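Local coordinates for protein xyloglucan-specific endo-beta-1,4-glucanase BoGH9A (Bacteroides ovatus, PDB 6DHT) that hydrolyses internal beta-1,4-glucosidic linkages in the backbone of xyloglucan, releasing xyloglucan oligosaccharides for a gut bacterium, at residues Y463-L475 with L557-V569. Numbering follows the deposited sequence.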
ATOM      1  N   TYR A 463       3.244   3.871 -20.460  1.00 17.73           N
ATOM      2  CA  TYR A 463       3.333   4.004 -19.015  1.00 15.63           C
ATOM      3  C   TYR A 463       2.544   2.880 -18.319  1.00 15.89           C
ATOM      4  O   TYR A 463       3.007   2.308 -17.326  1.00 14.72           O
ATOM      5  CB  TYR A 463       2.756   5.350 -18.623  1.00 15.80           C
ATOM      6  CG  TYR A 463       3.531   6.564 -19.106  1.00 16.47           C
ATOM      7  CD1 TYR A 463       4.891   6.695 -18.905  1.00 18.15           C
ATOM      8  CD2 TYR A 463       2.869   7.602 -19.738  1.00 19.49           C
ATOM      9  CE1 TYR A 463       5.573   7.812 -19.321  1.00 22.27           C
ATOM     10  CE2 TYR A 463       3.535   8.725 -20.141  1.00 19.14           C
ATOM     11  CZ  TYR A 463       4.873   8.834 -19.939  1.00 22.90           C
ATOM     12  OH  TYR A 463       5.544   9.961 -20.358  1.00 24.96           O
ATOM     13  N   LEU A 464       1.362   2.578 -18.830  1.00 15.44           N
ATOM     14  CA  LEU A 464       0.530   1.518 -18.273  1.00 16.09           C
ATOM     15  C   LEU A 464       1.178   0.145 -18.472  1.00 18.23           C
ATOM     16  O   LEU A 464       1.161  -0.697 -17.576  1.00 15.08           O
ATOM     17  CB  LEU A 464      -0.865   1.576 -18.873  1.00 18.41           C
ATOM     18  CG  LEU A 464      -1.874   0.592 -18.305  1.00 20.66           C
ATOM     19  CD1 LEU A 464      -2.048   0.853 -16.829  1.00 22.39           C
ATOM     20  CD2 LEU A 464      -3.184   0.709 -19.032  1.00 23.47           C
ATOM     21  N   THR A 465       1.779  -0.063 -19.640  1.00 15.76           N
ATOM     22  CA  THR A 465       2.456  -1.310 -19.928  1.00 16.71           C
ATOM     23  C   THR A 465       3.518  -1.548 -18.880  1.00 16.46           C
ATOM     24  O   THR A 465       3.691  -2.687 -18.391  1.00 14.64           O
ATOM     25  CB  THR A 465       3.081  -1.245 -21.325  1.00 15.97           C
ATOM     26  OG1 THR A 465       2.036  -1.210 -22.285  1.00 18.20           O
ATOM     27  CG2 THR A 465       3.917  -2.475 -21.608  1.00 20.11           C
ATOM     28  N   ASN A 466       4.256  -0.504 -18.521  1.00 14.97           N
ATOM     29  CA  ASN A 466       5.296  -0.624 -17.525  1.00 14.09           C
ATOM     30  C   ASN A 466       4.776  -0.853 -16.093  1.00 13.28           C
ATOM     31  O   ASN A 466       5.426  -1.507 -15.281  1.00 13.81           O
ATOM     32  CB  ASN A 466       6.276   0.554 -17.633  1.00 15.89           C
ATOM     33  CG  ASN A 466       7.296   0.332 -18.732  1.00 14.90           C
ATOM     34  OD1 ASN A 466       8.273  -0.373 -18.510  1.00 17.66           O
ATOM     35  ND2 ASN A 466       7.079   0.926 -19.892  1.00 18.02           N
ATOM     36  N   ALA A 467       3.583  -0.335 -15.795  1.00 13.56           N
ATOM     37  CA  ALA A 467       2.960  -0.582 -14.509  1.00 13.77           C
ATOM     38  C   ALA A 467       2.612  -2.061 -14.373  1.00 12.98           C
ATOM     39  O   ALA A 467       2.856  -2.664 -13.329  1.00 12.76           O
ATOM     40  CB  ALA A 467       1.739   0.282 -14.330  1.00 13.91           C
ATOM     41  N   TYR A 468       2.078  -2.664 -15.426  1.00 12.16           N
ATOM     42  CA  TYR A 468       1.802  -4.112 -15.402  1.00 11.66           C
ATOM     43  C   TYR A 468       3.087  -4.927 -15.257  1.00 13.76           C
ATOM     44  O   TYR A 468       3.088  -5.948 -14.593  1.00 14.10           O
ATOM     45  CB  TYR A 468       1.015  -4.584 -16.634  1.00 12.68           C
ATOM     46  CG  TYR A 468      -0.451  -4.208 -16.661  1.00 13.55           C
ATOM     47  CD1 TYR A 468      -1.405  -4.945 -15.947  1.00 13.18           C
ATOM     48  CD2 TYR A 468      -0.907  -3.196 -17.483  1.00 15.66           C
ATOM     49  CE1 TYR A 468      -2.764  -4.624 -16.005  1.00 12.26           C
ATOM     50  CE2 TYR A 468      -2.264  -2.860 -17.523  1.00 16.79           C
ATOM     51  CZ  TYR A 468      -3.181  -3.592 -16.806  1.00 14.26           C
ATOM     52  OH  TYR A 468      -4.519  -3.236 -16.885  1.00 16.77           O
ATOM     53  N   ARG A 469       4.180  -4.453 -15.847  1.00 13.23           N
ATOM     54  CA  ARG A 469       5.456  -5.175 -15.713  1.00 14.25           C
ATOM     55  C   ARG A 469       5.896  -5.256 -14.254  1.00 14.39           C
ATOM     56  O   ARG A 469       6.378  -6.296 -13.788  1.00 14.16           O
ATOM     57  CB  ARG A 469       6.557  -4.533 -16.558  1.00 14.78           C
ATOM     58  CG  ARG A 469       6.347  -4.673 -18.045  1.00 15.99           C
ATOM     59  CD  ARG A 469       7.361  -3.876 -18.861  1.00 15.45           C
ATOM     60  NE  ARG A 469       7.147  -4.022 -20.296  1.00 16.31           N
ATOM     61  CZ  ARG A 469       7.651  -3.196 -21.212  1.00 20.32           C
ATOM     62  NH1 ARG A 469       8.404  -2.163 -20.855  1.00 18.66           N
ATOM     63  NH2 ARG A 469       7.411  -3.404 -22.489  1.00 21.03           N
ATOM     64  N   ASN A 470       5.754  -4.160 -13.515  1.00 12.51           N
ATOM     65  CA  ASN A 470       6.129  -4.153 -12.111  1.00 12.69           C
ATOM     66  C   ASN A 470       5.219  -5.058 -11.292  1.00 12.95           C
ATOM     67  O   ASN A 470       5.679  -5.711 -10.345  1.00 14.14           O
ATOM     68  CB  ASN A 470       6.102  -2.730 -11.523  1.00 15.43           C
ATOM     69  CG  ASN A 470       7.393  -1.986 -11.737  1.00 15.89           C
ATOM     70  OD1 ASN A 470       8.236  -2.405 -12.516  1.00 16.45           O
ATOM     71  ND2 ASN A 470       7.538  -0.840 -11.077  1.00 16.17           N
ATOM     72  N   MET A 471       3.934  -5.098 -11.636  1.00 11.73           N
ATOM     73  CA  MET A 471       3.046  -6.071 -11.000  1.00 12.51           C
ATOM     74  C   MET A 471       3.485  -7.527 -11.282  1.00 12.94           C
ATOM     75  O   MET A 471       3.487  -8.356 -10.367  1.00 12.19           O
ATOM     76  CB  MET A 471       1.565  -5.834 -11.371  1.00 12.57           C
ATOM     77  CG  MET A 471       0.616  -6.794 -10.683  1.00 12.83           C
ATOM     78  SD  MET A 471       0.674  -6.689  -8.849  1.00 16.12           S
ATOM     79  CE  MET A 471      -0.332  -5.259  -8.702  1.00 13.33           C
ATOM     80  N   ASP A 472       3.849  -7.830 -12.522  1.00 12.45           N
ATOM     81  CA  ASP A 472       4.327  -9.167 -12.850  1.00 12.46           C
ATOM     82  C   ASP A 472       5.514  -9.537 -11.960  1.00 14.66           C
ATOM     83  O   ASP A 472       5.651 -10.703 -11.550  1.00 14.65           O
ATOM     84  CB  ASP A 472       4.772  -9.220 -14.303  1.00 13.73           C
ATOM     85  CG  ASP A 472       3.621  -9.380 -15.291  1.00 20.11           C
ATOM     86  OD1 ASP A 472       2.426  -9.243 -14.960  1.00 16.74           O
ATOM     87  OD2 ASP A 472       3.921  -9.671 -16.471  1.00 30.46           O
ATOM     88  N   TYR A 473       6.390  -8.574 -11.699  1.00 12.70           N
ATOM     89  CA  TYR A 473       7.559  -8.812 -10.857  1.00 12.09           C
ATOM     90  C   TYR A 473       7.146  -9.311  -9.478  1.00 13.85           C
ATOM     91  O   TYR A 473       7.670 -10.333  -8.999  1.00 14.69           O
ATOM     92  CB  TYR A 473       8.453  -7.555 -10.721  1.00 15.69           C
ATOM     93  CG  TYR A 473       9.750  -7.813  -9.996  1.00 14.98           C
ATOM     94  CD1 TYR A 473       9.795  -7.882  -8.621  1.00 15.48           C
ATOM     95  CD2 TYR A 473      10.918  -8.026 -10.699  1.00 15.78           C
ATOM     96  CE1 TYR A 473      10.965  -8.153  -7.942  1.00 17.17           C
ATOM     97  CE2 TYR A 473      12.094  -8.285 -10.030  1.00 15.34           C
ATOM     98  CZ  TYR A 473      12.112  -8.336  -8.661  1.00 15.51           C
ATOM     99  OH  TYR A 473      13.295  -8.629  -7.992  1.00 17.05           O
ATOM    100  N   ILE A 474       6.253  -8.629  -8.775  1.00 13.84           N
ATOM    101  CA  ILE A 474       5.933  -9.120  -7.447  1.00 14.37           C
ATOM    102  C   ILE A 474       5.127 -10.401  -7.457  1.00 13.10           C
ATOM    103  O   ILE A 474       5.112 -11.090  -6.428  1.00 12.60           O
ATOM    104  CB  ILE A 474       5.244  -8.106  -6.537  1.00 19.04           C
ATOM    105  CG1 ILE A 474       3.845  -7.855  -7.023  1.00 15.00           C
ATOM    106  CG2 ILE A 474       6.086  -6.795  -6.365  1.00 19.02           C
ATOM    107  CD1 ILE A 474       2.965  -7.364  -5.918  1.00 19.57           C
ATOM    108  N   LEU A 475       4.462 -10.718  -8.568  1.00 12.93           N
ATOM    109  CA  LEU A 475       3.647 -11.922  -8.661  1.00 13.35           C
ATOM    110  C   LEU A 475       4.410 -13.163  -9.155  1.00 14.37           C
ATOM    111  O   LEU A 475       3.802 -14.204  -9.394  1.00 13.84           O
ATOM    112  CB  LEU A 475       2.381 -11.648  -9.484  1.00 12.76           C
ATOM    113  CG  LEU A 475       1.470 -10.568  -8.904  1.00 12.33           C
ATOM    114  CD1 LEU A 475       0.351 -10.329  -9.891  1.00 14.02           C
ATOM    115  CD2 LEU A 475       0.949 -10.953  -7.535  1.00 13.15           C
ATOM    116  N   LEU A 557      -0.292  -2.129  -2.544  1.00  9.96           N
ATOM    117  CA  LEU A 557      -0.848  -3.250  -3.311  1.00 10.47           C
ATOM    118  C   LEU A 557      -2.293  -3.022  -3.708  1.00 10.73           C
ATOM    119  O   LEU A 557      -2.664  -3.268  -4.851  1.00 11.20           O
ATOM    120  CB  LEU A 557      -0.730  -4.526  -2.483  1.00 12.01           C
ATOM    121  CG  LEU A 557      -1.255  -5.806  -3.116  1.00 12.06           C
ATOM    122  CD1 LEU A 557      -0.494  -6.133  -4.410  1.00 14.28           C
ATOM    123  CD2 LEU A 557      -1.194  -6.960  -2.133  1.00 12.06           C
ATOM    124  N   VAL A 558      -3.127  -2.550  -2.790  1.00 11.12           N
ATOM    125  CA  VAL A 558      -4.514  -2.221  -3.153  1.00 11.26           C
ATOM    126  C   VAL A 558      -4.538  -1.170  -4.256  1.00 10.22           C
ATOM    127  O   VAL A 558      -5.296  -1.285  -5.229  1.00 10.72           O
ATOM    128  CB  VAL A 558      -5.266  -1.664  -1.928  1.00 10.87           C
ATOM    129  CG1 VAL A 558      -6.573  -0.979  -2.337  1.00 11.62           C
ATOM    130  CG2 VAL A 558      -5.566  -2.744  -0.903  1.00 12.84           C
ATOM    131  N   ALA A 559      -3.689  -0.155  -4.116  1.00 10.53           N
ATOM    132  CA  ALA A 559      -3.626   0.920  -5.119  1.00 10.84           C
ATOM    133  C   ALA A 559      -3.296   0.388  -6.507  1.00 11.79           C
ATOM    134  O   ALA A 559      -4.019   0.695  -7.470  1.00 11.99           O
ATOM    135  CB  ALA A 559      -2.625   1.990  -4.720  1.00 11.30           C
ATOM    136  N   LEU A 560      -2.242  -0.403  -6.624  1.00 10.27           N
ATOM    137  CA  LEU A 560      -1.804  -0.840  -7.962  1.00 11.12           C
ATOM    138  C   LEU A 560      -2.699  -1.956  -8.488  1.00 11.31           C
ATOM    139  O   LEU A 560      -3.116  -1.923  -9.640  1.00 12.11           O
ATOM    140  CB  LEU A 560      -0.323  -1.271  -8.002  1.00 12.42           C
ATOM    141  CG  LEU A 560       0.175  -1.436  -9.440  1.00 11.69           C
ATOM    142  CD1 LEU A 560      -0.008  -0.170 -10.320  1.00 14.13           C
ATOM    143  CD2 LEU A 560       1.619  -1.876  -9.412  1.00 14.18           C
ATOM    144  N   ALA A 561      -3.001  -2.957  -7.673  1.00 10.98           N
ATOM    145  CA  ALA A 561      -3.810  -4.068  -8.174  1.00  9.78           C
ATOM    146  C   ALA A 561      -5.207  -3.612  -8.613  1.00 11.83           C
ATOM    147  O   ALA A 561      -5.730  -4.088  -9.622  1.00 12.02           O
ATOM    148  CB  ALA A 561      -3.928  -5.137  -7.146  1.00 11.09           C
ATOM    149  N   SER A 562      -5.830  -2.725  -7.829  1.00 11.77           N
ATOM    150  CA  SER A 562      -7.182  -2.278  -8.142  1.00 11.45           C
ATOM    151  C   SER A 562      -7.175  -1.472  -9.405  1.00 11.39           C
ATOM    152  O   SER A 562      -8.041  -1.669 -10.260  1.00 13.00           O
ATOM    153  CB  SER A 562      -7.745  -1.420  -7.041  1.00 11.77           C
ATOM    154  OG  SER A 562      -7.750  -2.122  -5.794  1.00 11.86           O
ATOM    155  N   SER A 563      -6.240  -0.537  -9.536  1.00 11.59           N
ATOM    156  CA  SER A 563      -6.197   0.295 -10.736  1.00 12.59           C
ATOM    157  C   SER A 563      -5.846  -0.499 -11.996  1.00 13.32           C
ATOM    158  O   SER A 563      -6.447  -0.275 -13.044  1.00 13.30           O
ATOM    159  CB  SER A 563      -5.264   1.493 -10.552  1.00 12.88           C
ATOM    160  OG  SER A 563      -3.919   1.123 -10.367  1.00 15.24           O
ATOM    161  N   LEU A 564      -4.915  -1.445 -11.907  1.00 13.45           N
ATOM    162  CA  LEU A 564      -4.582  -2.272 -13.068  1.00 12.72           C
ATOM    163  C   LEU A 564      -5.755  -3.151 -13.470  1.00 13.28           C
ATOM    164  O   LEU A 564      -6.001  -3.365 -14.677  1.00 14.58           O
ATOM    165  CB  LEU A 564      -3.343  -3.129 -12.798  1.00 10.82           C
ATOM    166  CG  LEU A 564      -2.013  -2.400 -12.678  1.00 12.19           C
ATOM    167  CD1 LEU A 564      -0.892  -3.372 -12.439  1.00 13.84           C
ATOM    168  CD2 LEU A 564      -1.706  -1.490 -13.879  1.00 14.46           C
ATOM    169  N   ASP A 565      -6.480  -3.698 -12.508  1.00 12.47           N
ATOM    170  CA  ASP A 565      -7.685  -4.472 -12.821  1.00 12.13           C
ATOM    171  C   ASP A 565      -8.787  -3.582 -13.424  1.00 15.82           C
ATOM    172  O   ASP A 565      -9.379  -3.922 -14.461  1.00 16.55           O
ATOM    173  CB  ASP A 565      -8.196  -5.210 -11.590  1.00 12.50           C
ATOM    174  CG  ASP A 565      -9.247  -6.225 -11.914  1.00 13.99           C
ATOM    175  OD1 ASP A 565      -9.038  -7.051 -12.857  1.00 15.43           O
ATOM    176  OD2 ASP A 565     -10.268  -6.267 -11.220  1.00 15.48           O
ATOM    177  N   ALA A 566      -9.054  -2.433 -12.820  1.00 13.56           N
ATOM    178  CA  ALA A 566     -10.073  -1.518 -13.343  1.00 14.20           C
ATOM    179  C   ALA A 566      -9.753  -1.103 -14.765  1.00 18.27           C
ATOM    180  O   ALA A 566     -10.672  -1.015 -15.595  1.00 19.69           O
ATOM    181  CB  ALA A 566     -10.178  -0.327 -12.484  1.00 15.83           C
ATOM    182  N   LEU A 567      -8.489  -0.820 -15.054  1.00 14.51           N
ATOM    183  CA  LEU A 567      -8.096  -0.317 -16.381  1.00 16.91           C
ATOM    184  C   LEU A 567      -8.071  -1.384 -17.477  1.00 25.13           C
ATOM    185  O   LEU A 567      -8.044  -1.056 -18.669  1.00 26.55           O
ATOM    186  CB  LEU A 567      -6.752   0.415 -16.309  1.00 14.19           C
ATOM    187  CG  LEU A 567      -6.816   1.789 -15.610  1.00 14.16           C
ATOM    188  CD1 LEU A 567      -5.430   2.270 -15.336  1.00 17.66           C
ATOM    189  CD2 LEU A 567      -7.575   2.830 -16.472  1.00 15.09           C
ATOM    190  N   ALA A 568      -8.106  -2.652 -17.094  1.00 17.11           N
ATOM    191  CA  ALA A 568      -7.972  -3.734 -18.071  1.00 21.52           C
ATOM    192  C   ALA A 568      -9.151  -3.820 -19.026  1.00 30.69           C
ATOM    193  O   ALA A 568      -9.029  -4.354 -20.129  1.00 41.58           O
ATOM    194  CB  ALA A 568      -7.775  -5.063 -17.357  1.00 20.09           C
ATOM    195  N   VAL A 569     -10.288  -3.293 -18.596  1.00 36.12           N
ATOM    196  CA  VAL A 569     -11.490  -3.329 -19.418  1.00 41.84           C
ATOM    197  C   VAL A 569     -11.530  -2.107 -20.320  1.00 40.72           C
ATOM    198  O   VAL A 569     -11.580  -0.981 -19.826  1.00 40.81           O
ATOM    199  CB  VAL A 569     -12.746  -3.338 -18.558  1.00 36.77           C
ATOM    200  CG1 VAL A 569     -13.919  -3.839 -19.372  1.00 44.49           C
ATOM    201  CG2 VAL A 569     -12.550  -4.213 -17.339  1.00 38.26           C
TER
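Leu-564 is a knob on helix 551-567. It fills a hollow lined by Leu-464, Ala-467, Tyr-468 and Met-471. Its two methyls part ways there: CD1 presses on Met-471 CB at 3.6 Å, while CD2 sits over the middle of the Tyr-468 ring, 3.7 Å from the centroid, in a CH-pi contact. The same CD2 meets Leu-464 CD1 and Ala-467 CB. Met-471 is the return knob. Its chain kinks at the last torsion (80°), and it sits among Leu-557, Leu-560, Ala-561 and Leu-564, with the CE methyl against Leu-560 and 3.9 Å from Ala-561 CB. Ile-474 CD1 touches Leu-557 CD1. Over 463-474 and 557-567 the helix axes cross at -126°, 10.8 Å apart.

The Tyr-468 ring reaches past Leu-564, and its OH donates to Leu-564 O at 2.7 Å, tilted 16° from the carbonyl plane. With an alanine here, Leu-564 O is likely to lose this donor and Leu-564 CD2 the ring face it rests on. The contact joins helix 461-474 to the last helix, 551-567, in the GH9 (alpha/alpha)6 barrel; helix 439-458 packs on both. Its chemistry is almost wholly apolar, so interlocking shape carries the packing and one hydroxyl bond pins its partly exposed side.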